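Local structure of C2 toxin component I (2J3X) at residues A[290-296]-A[368-374]; A[234-238]-A[375-381]; A[140-144]-A[216-222]; A[338-344]-A[394-400]. The protein serves as the enzymatic component of the binary C2 toxin, an ADP-ribosyltransferase that probably modifies actin in target cells. The protein carries 2 engineered substitutions. The contacts are given in a common frame with arbitrary orientation. Residues are numbered along the deposited sequence.

Interaction 1. Residues A[290-296]-A[368-374]; sequences PIPQTLI and RLSEGAI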
# COMPACT_ATOMS: atom_id res chain seq x y z
N PRO A 290 -12.01 -0.59 -20.96
CA PRO A 290 -10.77 -0.78 -20.17
C PRO A 290 -10.80 0.03 -18.85
O PRO A 290 -11.61 0.95 -18.67
CB PRO A 290 -9.67 -0.28 -21.12
CG PRO A 290 -10.25 -0.56 -22.55
CD PRO A 290 -11.71 -0.11 -22.33
N ILE A 291 -9.96 -0.37 -17.90
CA ILE A 291 -9.96 0.30 -16.61
C ILE A 291 -9.88 1.83 -16.78
O ILE A 291 -8.98 2.32 -17.43
CB ILE A 291 -8.76 -0.21 -15.81
CG1 ILE A 291 -8.85 -1.74 -15.59
CG2 ILE A 291 -8.62 0.53 -14.47
CD1 ILE A 291 -10.21 -2.19 -14.91
N PRO A 292 -10.86 2.57 -16.26
CA PRO A 292 -10.98 4.00 -16.65
C PRO A 292 -10.02 4.94 -15.93
O PRO A 292 -9.86 6.08 -16.35
CB PRO A 292 -12.44 4.31 -16.30
CG PRO A 292 -12.73 3.40 -15.16
CD PRO A 292 -12.00 2.11 -15.47
N GLN A 293 -9.52 4.53 -14.76
CA GLN A 293 -8.59 5.39 -13.99
C GLN A 293 -7.71 4.46 -13.20
O GLN A 293 -8.08 3.31 -13.00
CB GLN A 293 -9.36 6.33 -13.05
CG GLN A 293 -10.11 5.57 -11.89
CD GLN A 293 -10.96 6.43 -10.97
OE1 GLN A 293 -12.04 6.05 -10.61
NE2 GLN A 293 -10.46 7.63 -10.60
N THR A 294 -6.58 4.95 -12.72
CA THR A 294 -5.68 4.08 -11.95
C THR A 294 -6.30 3.77 -10.58
O THR A 294 -6.75 4.66 -9.88
CB THR A 294 -4.34 4.75 -11.81
OG1 THR A 294 -3.81 4.93 -13.13
CG2 THR A 294 -3.33 3.84 -11.02
N LEU A 295 -6.26 2.50 -10.21
CA LEU A 295 -6.62 2.14 -8.87
C LEU A 295 -6.02 0.81 -8.49
O LEU A 295 -5.51 0.09 -9.32
CB LEU A 295 -8.12 2.08 -8.73
CG LEU A 295 -8.84 0.87 -9.25
CD1 LEU A 295 -10.23 0.83 -8.67
CD2 LEU A 295 -8.82 0.73 -10.74
N ILE A 296 -6.12 0.50 -7.21
CA ILE A 296 -5.54 -0.71 -6.63
C ILE A 296 -6.61 -1.83 -6.58
O ILE A 296 -7.70 -1.63 -6.05
CB ILE A 296 -4.99 -0.41 -5.21
CG1 ILE A 296 -3.80 0.60 -5.31
CG2 ILE A 296 -4.65 -1.71 -4.45
CD1 ILE A 296 -2.52 -0.04 -6.01
N ARG A 368 -1.42 -2.39 -8.98
CA ARG A 368 -1.87 -1.13 -9.57
C ARG A 368 -2.45 -1.39 -10.95
O ARG A 368 -1.74 -1.83 -11.86
CB ARG A 368 -0.69 -0.12 -9.62
CG ARG A 368 -1.12 1.24 -10.34
CD ARG A 368 0.15 2.13 -10.50
NE ARG A 368 0.76 2.31 -9.16
CZ ARG A 368 2.07 2.40 -8.89
NH1 ARG A 368 2.97 2.33 -9.85
NH2 ARG A 368 2.50 2.51 -7.61
N LEU A 369 -3.75 -1.12 -11.10
CA LEU A 369 -4.39 -1.27 -12.40
C LEU A 369 -4.38 0.09 -13.04
O LEU A 369 -5.10 0.95 -12.59
CB LEU A 369 -5.85 -1.77 -12.24
CG LEU A 369 -5.94 -3.11 -11.44
CD1 LEU A 369 -7.43 -3.63 -11.42
CD2 LEU A 369 -4.96 -4.19 -11.96
N SER A 370 -3.56 0.28 -14.07
CA SER A 370 -3.40 1.62 -14.62
C SER A 370 -4.52 1.94 -15.61
O SER A 370 -5.07 1.05 -16.26
CB SER A 370 -2.03 1.71 -15.34
OG SER A 370 -0.94 1.57 -14.41
N GLU A 371 -4.82 3.23 -15.80
CA GLU A 371 -5.80 3.60 -16.80
C GLU A 371 -5.55 2.93 -18.17
O GLU A 371 -4.45 3.08 -18.73
CB GLU A 371 -5.85 5.14 -17.00
CG GLU A 371 -6.84 5.53 -18.08
CD GLU A 371 -6.92 7.02 -18.43
OE1 GLU A 371 -6.71 7.81 -17.52
OE2 GLU A 371 -7.17 7.33 -19.65
N GLY A 372 -6.55 2.25 -18.73
CA GLY A 372 -6.41 1.72 -20.07
C GLY A 372 -6.09 0.22 -19.97
O GLY A 372 -6.09 -0.45 -21.00
N ALA A 373 -5.76 -0.27 -18.78
CA ALA A 373 -5.51 -1.77 -18.62
C ALA A 373 -6.74 -2.54 -19.13
O ALA A 373 -7.90 -2.13 -18.91
CB ALA A 373 -5.24 -2.15 -17.20
N ILE A 374 -6.50 -3.67 -19.80
CA ILE A 374 -7.59 -4.45 -20.32
C ILE A 374 -8.14 -5.39 -19.21
O ILE A 374 -7.43 -6.28 -18.67
CB ILE A 374 -7.14 -5.28 -21.53
CG1 ILE A 374 -6.52 -4.41 -22.62
CG2 ILE A 374 -8.35 -6.15 -22.04
CD1 ILE A 374 -7.42 -3.26 -23.19

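Interaction 2. Residues A[234-238]-A[375-381]; sequences YGDYI and GAFIYGF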
# COMPACT_ATOMS: atom_id res chain seq x y z
N TYR A 234 -18.92 0.41 -14.38
CA TYR A 234 -19.31 -0.77 -15.16
C TYR A 234 -20.80 -1.05 -15.11
O TYR A 234 -21.26 -2.14 -15.53
CB TYR A 234 -18.49 -2.02 -14.70
CG TYR A 234 -17.05 -1.85 -15.17
CD1 TYR A 234 -16.65 -2.34 -16.43
CD2 TYR A 234 -16.10 -1.10 -14.39
CE1 TYR A 234 -15.35 -2.10 -16.90
CE2 TYR A 234 -14.82 -0.89 -14.85
CZ TYR A 234 -14.46 -1.40 -16.07
OH TYR A 234 -13.20 -1.16 -16.57
N GLY A 235 -21.59 -0.08 -14.64
CA GLY A 235 -23.05 -0.22 -14.72
C GLY A 235 -23.52 -0.54 -16.13
O GLY A 235 -24.33 -1.48 -16.31
N ASP A 236 -23.03 0.20 -17.13
CA ASP A 236 -23.47 -0.00 -18.51
C ASP A 236 -22.66 -1.03 -19.27
O ASP A 236 -22.81 -1.18 -20.47
CB ASP A 236 -23.59 1.32 -19.28
CG ASP A 236 -22.25 1.98 -19.56
OD1 ASP A 236 -21.23 1.43 -19.14
OD2 ASP A 236 -22.25 3.09 -20.19
N TYR A 237 -21.81 -1.78 -18.56
CA TYR A 237 -20.86 -2.68 -19.21
C TYR A 237 -21.59 -3.76 -20.05
O TYR A 237 -21.27 -3.92 -21.24
CB TYR A 237 -19.92 -3.30 -18.17
CG TYR A 237 -18.95 -4.29 -18.74
CD1 TYR A 237 -18.01 -3.87 -19.68
CD2 TYR A 237 -18.90 -5.61 -18.28
CE1 TYR A 237 -17.06 -4.77 -20.21
CE2 TYR A 237 -17.97 -6.52 -18.83
CZ TYR A 237 -17.07 -6.08 -19.78
OH TYR A 237 -16.13 -6.94 -20.30
N ILE A 238 -22.56 -4.47 -19.48
CA ILE A 238 -23.25 -5.51 -20.25
C ILE A 238 -23.96 -4.93 -21.48
O ILE A 238 -23.94 -5.54 -22.57
CB ILE A 238 -24.15 -6.38 -19.35
CG1 ILE A 238 -23.22 -7.20 -18.42
CG2 ILE A 238 -25.09 -7.34 -20.17
CD1 ILE A 238 -23.98 -8.03 -17.35
N GLY A 375 -9.38 -5.13 -18.85
CA GLY A 375 -10.04 -5.79 -17.74
C GLY A 375 -11.39 -5.16 -17.53
O GLY A 375 -11.71 -4.13 -18.13
N ALA A 376 -12.20 -5.75 -16.65
CA ALA A 376 -13.52 -5.19 -16.34
C ALA A 376 -13.90 -5.58 -14.95
O ALA A 376 -13.62 -6.71 -14.50
CB ALA A 376 -14.58 -5.73 -17.33
N PHE A 377 -14.61 -4.69 -14.29
CA PHE A 377 -15.29 -5.08 -13.04
C PHE A 377 -16.52 -5.87 -13.44
O PHE A 377 -17.28 -5.48 -14.32
CB PHE A 377 -15.70 -3.79 -12.28
CG PHE A 377 -16.21 -4.00 -10.88
CD1 PHE A 377 -17.47 -4.63 -10.63
CD2 PHE A 377 -15.47 -3.55 -9.82
CE1 PHE A 377 -17.94 -4.80 -9.32
CE2 PHE A 377 -15.93 -3.66 -8.49
CZ PHE A 377 -17.21 -4.28 -8.23
N ILE A 378 -16.68 -7.04 -12.80
CA ILE A 378 -17.78 -7.95 -13.09
C ILE A 378 -19.00 -7.43 -12.35
O ILE A 378 -19.34 -7.87 -11.22
CB ILE A 378 -17.36 -9.38 -12.70
CG1 ILE A 378 -16.07 -9.76 -13.46
CG2 ILE A 378 -18.52 -10.38 -12.98
CD1 ILE A 378 -16.12 -9.69 -14.97
N TYR A 379 -19.66 -6.46 -13.00
CA TYR A 379 -20.84 -5.78 -12.45
C TYR A 379 -22.00 -6.09 -13.38
O TYR A 379 -21.84 -5.99 -14.59
CB TYR A 379 -20.63 -4.26 -12.35
CG TYR A 379 -21.79 -3.58 -11.63
CD1 TYR A 379 -21.83 -3.53 -10.27
CD2 TYR A 379 -22.86 -3.00 -12.35
CE1 TYR A 379 -22.91 -2.97 -9.58
CE2 TYR A 379 -23.97 -2.42 -11.66
CZ TYR A 379 -23.97 -2.41 -10.28
OH TYR A 379 -25.04 -1.85 -9.57
N GLY A 380 -23.15 -6.47 -12.80
CA GLY A 380 -24.34 -6.73 -13.65
C GLY A 380 -24.54 -8.23 -13.87
O GLY A 380 -25.51 -8.64 -14.52
N PHE A 381 -23.64 -9.03 -13.31
CA PHE A 381 -23.64 -10.49 -13.51
C PHE A 381 -24.23 -11.24 -12.31
O PHE A 381 -23.74 -11.09 -11.17
CB PHE A 381 -22.20 -10.97 -13.75
CG PHE A 381 -21.61 -10.47 -15.03
CD1 PHE A 381 -20.96 -9.24 -15.08
CD2 PHE A 381 -21.74 -11.22 -16.21
CE1 PHE A 381 -20.41 -8.76 -16.31
CE2 PHE A 381 -21.20 -10.76 -17.40
CZ PHE A 381 -20.53 -9.54 -17.45
O HOH W 1 -23.19 -4.15 -16.14

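Interaction 3. Residues A[140-144]-A[216-222]; sequences EYTKF and SQELDFY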
# COMPACT_ATOMS: atom_id res chain seq x y z
N GLU A 140 5.27 5.19 -6.91
CA GLU A 140 4.38 5.67 -5.84
C GLU A 140 4.37 4.68 -4.69
O GLU A 140 4.06 3.47 -4.88
CB GLU A 140 2.98 5.85 -6.40
CG GLU A 140 1.99 6.46 -5.40
CD GLU A 140 0.70 6.89 -6.07
OE1 GLU A 140 0.28 6.23 -7.05
OE2 GLU A 140 0.11 7.89 -5.62
N TYR A 141 4.72 5.17 -3.51
CA TYR A 141 4.94 4.29 -2.34
C TYR A 141 3.98 4.65 -1.22
O TYR A 141 4.08 5.72 -0.63
CB TYR A 141 6.36 4.50 -1.82
CG TYR A 141 7.40 4.12 -2.85
CD1 TYR A 141 7.77 2.79 -3.07
CD2 TYR A 141 8.05 5.14 -3.62
CE1 TYR A 141 8.75 2.46 -4.03
CE2 TYR A 141 9.01 4.83 -4.56
CZ TYR A 141 9.38 3.48 -4.75
OH TYR A 141 10.35 3.17 -5.69
N THR A 142 3.06 3.75 -0.90
CA THR A 142 2.04 4.07 0.08
C THR A 142 2.49 3.83 1.51
O THR A 142 3.07 2.76 1.85
CB THR A 142 0.78 3.19 -0.22
OG1 THR A 142 0.46 3.34 -1.61
CG2 THR A 142 -0.42 3.56 0.69
N LYS A 143 2.20 4.80 2.39
CA LYS A 143 2.36 4.63 3.81
C LYS A 143 1.01 4.16 4.37
O LYS A 143 0.07 4.91 4.48
CB LYS A 143 2.77 5.98 4.45
CG LYS A 143 3.13 5.80 5.96
CD LYS A 143 4.58 5.33 6.14
CE LYS A 143 4.93 5.23 7.63
NZ LYS A 143 6.34 4.71 7.65
N PHE A 144 0.91 2.86 4.65
CA PHE A 144 -0.37 2.31 5.11
C PHE A 144 -0.81 2.85 6.46
O PHE A 144 -2.02 3.05 6.66
CB PHE A 144 -0.29 0.77 5.13
CG PHE A 144 0.08 0.19 3.81
CD1 PHE A 144 -0.78 0.29 2.69
CD2 PHE A 144 1.31 -0.48 3.68
CE1 PHE A 144 -0.40 -0.31 1.44
CE2 PHE A 144 1.69 -1.06 2.46
CZ PHE A 144 0.85 -0.96 1.34
N SER A 216 0.63 12.10 -2.19
CA SER A 216 -0.44 11.77 -3.12
C SER A 216 -1.40 10.76 -2.50
O SER A 216 -1.13 10.24 -1.43
CB SER A 216 0.15 11.26 -4.45
OG SER A 216 1.38 11.90 -4.79
N GLN A 217 -2.51 10.50 -3.18
CA GLN A 217 -3.47 9.53 -2.66
C GLN A 217 -3.85 8.62 -3.78
O GLN A 217 -4.47 9.08 -4.74
CB GLN A 217 -4.73 10.25 -2.20
CG GLN A 217 -4.61 10.83 -0.84
CD GLN A 217 -5.75 11.79 -0.56
OE1 GLN A 217 -5.86 12.87 -1.18
NE2 GLN A 217 -6.62 11.40 0.37
N GLU A 218 -3.42 7.35 -3.72
CA GLU A 218 -3.67 6.45 -4.80
C GLU A 218 -5.01 5.77 -4.47
O GLU A 218 -5.22 5.35 -3.33
CB GLU A 218 -2.56 5.37 -4.84
CG GLU A 218 -2.74 4.45 -6.03
CD GLU A 218 -1.56 3.47 -6.10
OE1 GLU A 218 -0.97 3.14 -5.03
OE2 GLU A 218 -1.26 3.01 -7.21
N LEU A 219 -5.90 5.66 -5.46
CA LEU A 219 -7.27 5.15 -5.17
C LEU A 219 -7.16 3.68 -4.76
O LEU A 219 -6.58 2.88 -5.50
CB LEU A 219 -8.12 5.23 -6.43
CG LEU A 219 -9.61 4.84 -6.25
CD1 LEU A 219 -10.27 5.64 -5.12
CD2 LEU A 219 -10.31 5.04 -7.59
N ASP A 220 -7.65 3.35 -3.57
CA ASP A 220 -7.43 1.99 -2.99
C ASP A 220 -8.45 1.86 -1.86
O ASP A 220 -8.56 2.79 -0.99
CB ASP A 220 -6.02 1.97 -2.40
CG ASP A 220 -5.57 0.59 -1.88
OD1 ASP A 220 -6.41 -0.31 -1.59
OD2 ASP A 220 -4.33 0.47 -1.69
N PHE A 221 -9.20 0.75 -1.84
CA PHE A 221 -10.27 0.58 -0.85
C PHE A 221 -9.91 -0.45 0.22
O PHE A 221 -10.73 -0.70 1.14
CB PHE A 221 -11.54 0.11 -1.57
CG PHE A 221 -11.98 1.12 -2.65
CD1 PHE A 221 -12.52 2.34 -2.26
CD2 PHE A 221 -11.78 0.84 -4.02
CE1 PHE A 221 -12.91 3.28 -3.27
CE2 PHE A 221 -12.15 1.76 -5.03
CZ PHE A 221 -12.70 2.99 -4.63
N TYR A 222 -8.67 -0.93 0.17
CA TYR A 222 -8.13 -1.86 1.21
C TYR A 222 -9.17 -2.97 1.42
O TYR A 222 -9.68 -3.52 0.42
CB TYR A 222 -7.70 -1.14 2.52
CG TYR A 222 -6.72 -0.04 2.19
CD1 TYR A 222 -5.42 -0.32 1.80
CD2 TYR A 222 -7.15 1.29 2.22
CE1 TYR A 222 -4.53 0.71 1.47
CE2 TYR A 222 -6.28 2.34 1.86
CZ TYR A 222 -5.00 2.03 1.47
OH TYR A 222 -4.18 3.11 1.13
O HOH W 2 -1.86 8.85 -6.77

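Interaction 4. Residues A[338-344]-A[394-400]; sequences GKEIENL and KNSTFKI. With SO4 (sulfate ion), chain R.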
# COMPACT_ATOMS: atom_id res chain seq x y z
N GLY A 338 11.46 -6.42 -7.47
CA GLY A 338 12.05 -6.20 -8.78
C GLY A 338 11.75 -7.30 -9.80
O GLY A 338 12.01 -7.13 -11.00
N LYS A 339 11.19 -8.42 -9.34
CA LYS A 339 10.89 -9.53 -10.22
C LYS A 339 9.53 -9.37 -10.88
O LYS A 339 8.67 -8.67 -10.36
CB LYS A 339 10.88 -10.84 -9.44
CG LYS A 339 12.28 -11.26 -8.99
CD LYS A 339 12.36 -12.68 -8.40
CE LYS A 339 12.17 -13.80 -9.44
NZ LYS A 339 13.28 -13.81 -10.47
N GLU A 340 9.38 -10.06 -11.99
CA GLU A 340 8.17 -10.03 -12.82
C GLU A 340 7.30 -11.25 -12.51
O GLU A 340 7.80 -12.32 -12.16
CB GLU A 340 8.56 -10.05 -14.28
CG GLU A 340 9.31 -8.80 -14.61
CD GLU A 340 9.60 -8.61 -16.08
OE1 GLU A 340 9.25 -9.49 -16.92
OE2 GLU A 340 10.20 -7.54 -16.37
N ILE A 341 5.99 -11.07 -12.62
CA ILE A 341 5.01 -12.10 -12.29
C ILE A 341 4.11 -12.23 -13.50
O ILE A 341 3.56 -11.26 -13.99
CB ILE A 341 4.15 -11.73 -11.02
CG1 ILE A 341 5.06 -11.56 -9.80
CG2 ILE A 341 3.07 -12.77 -10.73
CD1 ILE A 341 5.74 -12.88 -9.37
N GLU A 342 4.00 -13.44 -14.03
CA GLU A 342 3.18 -13.65 -15.23
C GLU A 342 1.81 -14.21 -14.89
O GLU A 342 1.61 -14.82 -13.82
CB GLU A 342 3.88 -14.61 -16.19
CG GLU A 342 5.05 -14.07 -17.00
CD GLU A 342 5.65 -15.13 -17.96
OE1 GLU A 342 5.09 -16.25 -18.06
OE2 GLU A 342 6.68 -14.86 -18.61
N ASN A 343 0.85 -14.02 -15.79
CA ASN A 343 -0.47 -14.66 -15.64
C ASN A 343 -0.84 -15.12 -17.03
O ASN A 343 -1.29 -14.32 -17.82
CB ASN A 343 -1.53 -13.65 -15.14
CG ASN A 343 -1.35 -13.26 -13.71
OD1 ASN A 343 -1.85 -13.93 -12.81
ND2 ASN A 343 -0.62 -12.15 -13.48
N LEU A 344 -0.63 -16.40 -17.35
CA LEU A 344 -0.90 -16.85 -18.72
C LEU A 344 -2.38 -16.85 -19.09
O LEU A 344 -2.72 -16.51 -20.20
CB LEU A 344 -0.29 -18.26 -18.94
CG LEU A 344 1.24 -18.27 -19.08
CD1 LEU A 344 1.72 -19.72 -19.34
CD2 LEU A 344 1.65 -17.35 -20.20
N LYS A 394 -5.91 -12.03 -20.20
CA LYS A 394 -4.83 -13.05 -20.18
C LYS A 394 -3.49 -12.35 -20.50
O LYS A 394 -3.46 -11.31 -21.17
CB LYS A 394 -5.15 -14.14 -21.22
CG LYS A 394 -5.19 -13.58 -22.67
CD LYS A 394 -5.76 -14.52 -23.78
CE LYS A 394 -5.70 -13.73 -25.13
NZ LYS A 394 -4.30 -13.63 -25.55
N ASN A 395 -2.39 -12.95 -20.04
CA ASN A 395 -1.07 -12.38 -20.26
C ASN A 395 -0.85 -11.04 -19.53
O ASN A 395 -0.06 -10.24 -19.99
CB ASN A 395 -0.79 -12.19 -21.76
CG ASN A 395 -0.77 -13.49 -22.53
OD1 ASN A 395 -0.09 -14.41 -22.13
ND2 ASN A 395 -1.49 -13.57 -23.65
N SER A 396 -1.57 -10.75 -18.45
CA SER A 396 -1.31 -9.49 -17.72
C SER A 396 -0.08 -9.73 -16.83
O SER A 396 -0.12 -10.56 -15.90
CB SER A 396 -2.52 -9.10 -16.83
OG SER A 396 -3.65 -8.68 -17.64
N THR A 397 1.00 -8.99 -17.10
CA THR A 397 2.24 -9.19 -16.43
C THR A 397 2.47 -8.00 -15.51
O THR A 397 2.10 -6.87 -15.86
CB THR A 397 3.38 -9.26 -17.49
OG1 THR A 397 3.02 -10.30 -18.45
CG2 THR A 397 4.71 -9.53 -16.90
N PHE A 398 3.09 -8.25 -14.37
CA PHE A 398 3.34 -7.24 -13.33
C PHE A 398 4.80 -7.31 -12.87
O PHE A 398 5.45 -8.34 -12.97
CB PHE A 398 2.42 -7.45 -12.11
CG PHE A 398 0.99 -7.17 -12.39
CD1 PHE A 398 0.49 -5.84 -12.30
CD2 PHE A 398 0.13 -8.20 -12.81
CE1 PHE A 398 -0.87 -5.55 -12.56
CE2 PHE A 398 -1.20 -7.91 -13.14
CZ PHE A 398 -1.71 -6.61 -13.02
N LYS A 399 5.33 -6.19 -12.40
CA LYS A 399 6.65 -6.12 -11.83
C LYS A 399 6.47 -5.68 -10.38
O LYS A 399 5.81 -4.68 -10.12
CB LYS A 399 7.52 -5.07 -12.57
CG LYS A 399 8.93 -5.01 -12.02
CD LYS A 399 9.88 -4.34 -13.10
CE LYS A 399 11.12 -3.73 -12.47
NZ LYS A 399 12.31 -4.66 -12.33
N ILE A 400 7.00 -6.47 -9.43
CA ILE A 400 6.99 -6.12 -8.04
C ILE A 400 7.97 -5.02 -7.77
O ILE A 400 9.13 -5.12 -8.15
CB ILE A 400 7.43 -7.37 -7.18
CG1 ILE A 400 6.42 -8.49 -7.51
CG2 ILE A 400 7.47 -7.02 -5.72
CD1 ILE A 400 6.81 -9.90 -6.85
S SO4 R . 12.45 -11.48 -13.47
O1 SO4 R . 11.28 -11.70 -12.62
O2 SO4 R . 12.91 -10.09 -13.38
O3 SO4 R . 13.50 -12.39 -13.04
O4 SO4 R . 12.12 -11.76 -14.87
O HOH W 3 1.78 -12.62 -18.02

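Interaction 1. Residues A[290-296]-A[368-374]
Residues 290-296 and 368-374 run antiparallel. They join strand 295-301, an outermost strand of a five-stranded sheet in the C-terminal ADP-ribosyltransferase-fold domain, to strand 363-369. Leu295 and Leu369 form a hydrogen-bonded pair, with Leu369 N to Leu295 O at 2.8 Å and Leu295 N to Leu369 O at 3.1 Å. Ile296 and Arg368 follow as a non-hydrogen-bonded pair. Beyond the strands, Ser370 to Ala373 make a type II beta turn. Gly372 takes its third position with positive phi, where a CB would jam against the preceding carbonyl. The loop at Ile291 meets this turn: Ile291 N donates to Ala373 O at 2.9 Å, and Gly372 N donates to Ile291 O at 2.8 Å. Ile291 has the largest area buried here. Its side chain touches those of Leu369 and Ala373. Leu369 packs further on Ile390 and Leu392. Arg368 CG packs against Thr294 CG2 at 3.5 Å, while its guanidinium forms a salt bridge with Glu218 and a hydrogen bond with Gln139. Glu371 N makes a weak hydrogen bond to Thr294 OG1 at 3.3 Å.

Interaction 2. Residues A[234-238]-A[375-381]
No direct hydrogen bond joins residues 234-238 to residues 375-381; aromatic packing and one water hold them together. In the ADP-ribosyltransferase fold, the segment 375-381 leads from strand 375-377 into what is probably the ADP-ribosylating turn-turn loop, as in related toxins. The segment 234-238 lies at the C-terminal side of the helix around 227-234 and forms a type I beta turn from Tyr234 to Tyr237. Tyr234 lies along the strand: its CD2 is 3.4 Å from Phe377 CB, and its CE1 is 3.7 Å from Ala376 CB. Phe377 N sits over a face of this ring and has no hydrogen-bond partner. Ala376 also meets Tyr237, with its CB 4.0 Å from the ring centroid in a CH-pi contact. The two tyrosine hydroxyls bond to the backbone oxygens of Lys289 and Ala285. Further on, Gly380 has positive phi, and a CB there would collide with Ile238. The Phe381 side chain also packs on Leu249 and Leu253 of helix 243-254. The water lies 2.9 Å from Tyr234 O and 2.8 Å from Tyr379 O, with a weak bond from Ile238 N. Ile238 CD1 stands 3.7 Å from the Phe381 ring centroid, 8° off its normal, in a second CH-pi contact.

Interaction 3. Residues A[140-144]-A[216-222]
This is a loose side-chain contact between the short outermost strand 141-143 of the eight-stranded N-terminal sheet and the loop that leaves strand 206-216 for the C-terminal half. It lies near the centre of the chain. The backbones stay apart: the CA atoms of Thr142 and Glu218 are 7.9 Å from each other. No direct hydrogen bond crosses. Two acidic side chains meet instead, with Glu140 OE1 3.6 Å from Glu218 OE2. The structure was determined at pH 3.0, where carboxylates may be partly protonated, which is consistent with so close an approach. Glu218 also forms a salt bridge to Arg368 of the C-terminal sheet. A water bonds to Glu140 OE2 at 2.5 Å and weakly to Gln217 O at 3.3 Å. Further along, Thr142 CG2 touches Tyr222 OH at 3.8 Å, and Thr142 OG1 hydrogen-bonds to Ser192. Phe144 presents its ring edge to Tyr222, with CD1 to CE1 at 4.0 Å. The loop is shaped by an Asx turn, in which Tyr222 N donates to Asp220 OD1 at 2.9 Å. Such packing beside the interdomain connection fits the two-domain build of binary-toxin enzyme components, in which two related ADP-ribosyltransferase folds stand side by side.

Interaction 4. Residues A[338-344]-A[394-400]
Ile400, Asn343 and Ile341 bury the most surface in this antiparallel pairing. It adds the short strand 340-341 to strand 397-411 at one side of the five-stranded sheet of the C-terminal ADP-ribosyltransferase-fold domain. Ile400 is held at the end of the ladder next to Gly338. Its N donates to Lys339 O at 2.9 Å, and its O accepts from Gly338 N at 2.8 Å. Gly338 has positive phi, which suits a residue without CB. Lys399 NZ closes this end by donating to Gly338 O at 2.8 Å. Ile341 pairs with Phe398 in the middle. Ile341 N to Phe398 O is 2.8 Å, and Phe398 N to Ile341 O is 3.1 Å. The Ile341 side chain reaches Ile400, with CG1 to CD1 at 3.8 Å, and also touches Phe365. Phe398 packs on Leu367 and Ala423. Asn343 extends the contact past the regular strand pairing. Its side chain takes the place of its own backbone N, which binds a water: ND2 donates to Ser396 O at 2.9 Å, and ND2 also lies at the edge of the Phe398 ring. Asn343 O accepts a weak bond from Asn395 N. The water joins Asn343 N to Thr397 OG1, which also hydrogen-bonds to the backbone N of Lys429. A sulfate, probably from the crystallisation liquor, takes hydrogen bonds from Lys339 NZ to O3 at 2.9 Å and from Glu340 N to O1 at 2.6 Å.

From the N terminus, interaction 3 comes first. It closes the loop from 140-144 to 216-222 before any other contact opens. Interaction 2 opens next at 234-238 and closes only at 375-381. Interaction 1, from 290-296 to 368-374, nests inside that loop. Interaction 4 opens at 338-344 within both and closes beyond them at 394-400, so it crosses interactions 1 and 2. Interactions 1 and 4 reach the same sheet and touch where Leu369 meets Phe398. Tyr234 of interaction 2 packs on Ile291 of interaction 1. The Arg368-Glu218 salt bridge joins interaction 1 to interaction 3, linking the C-terminal sheet to the connection from the N-terminal sheet.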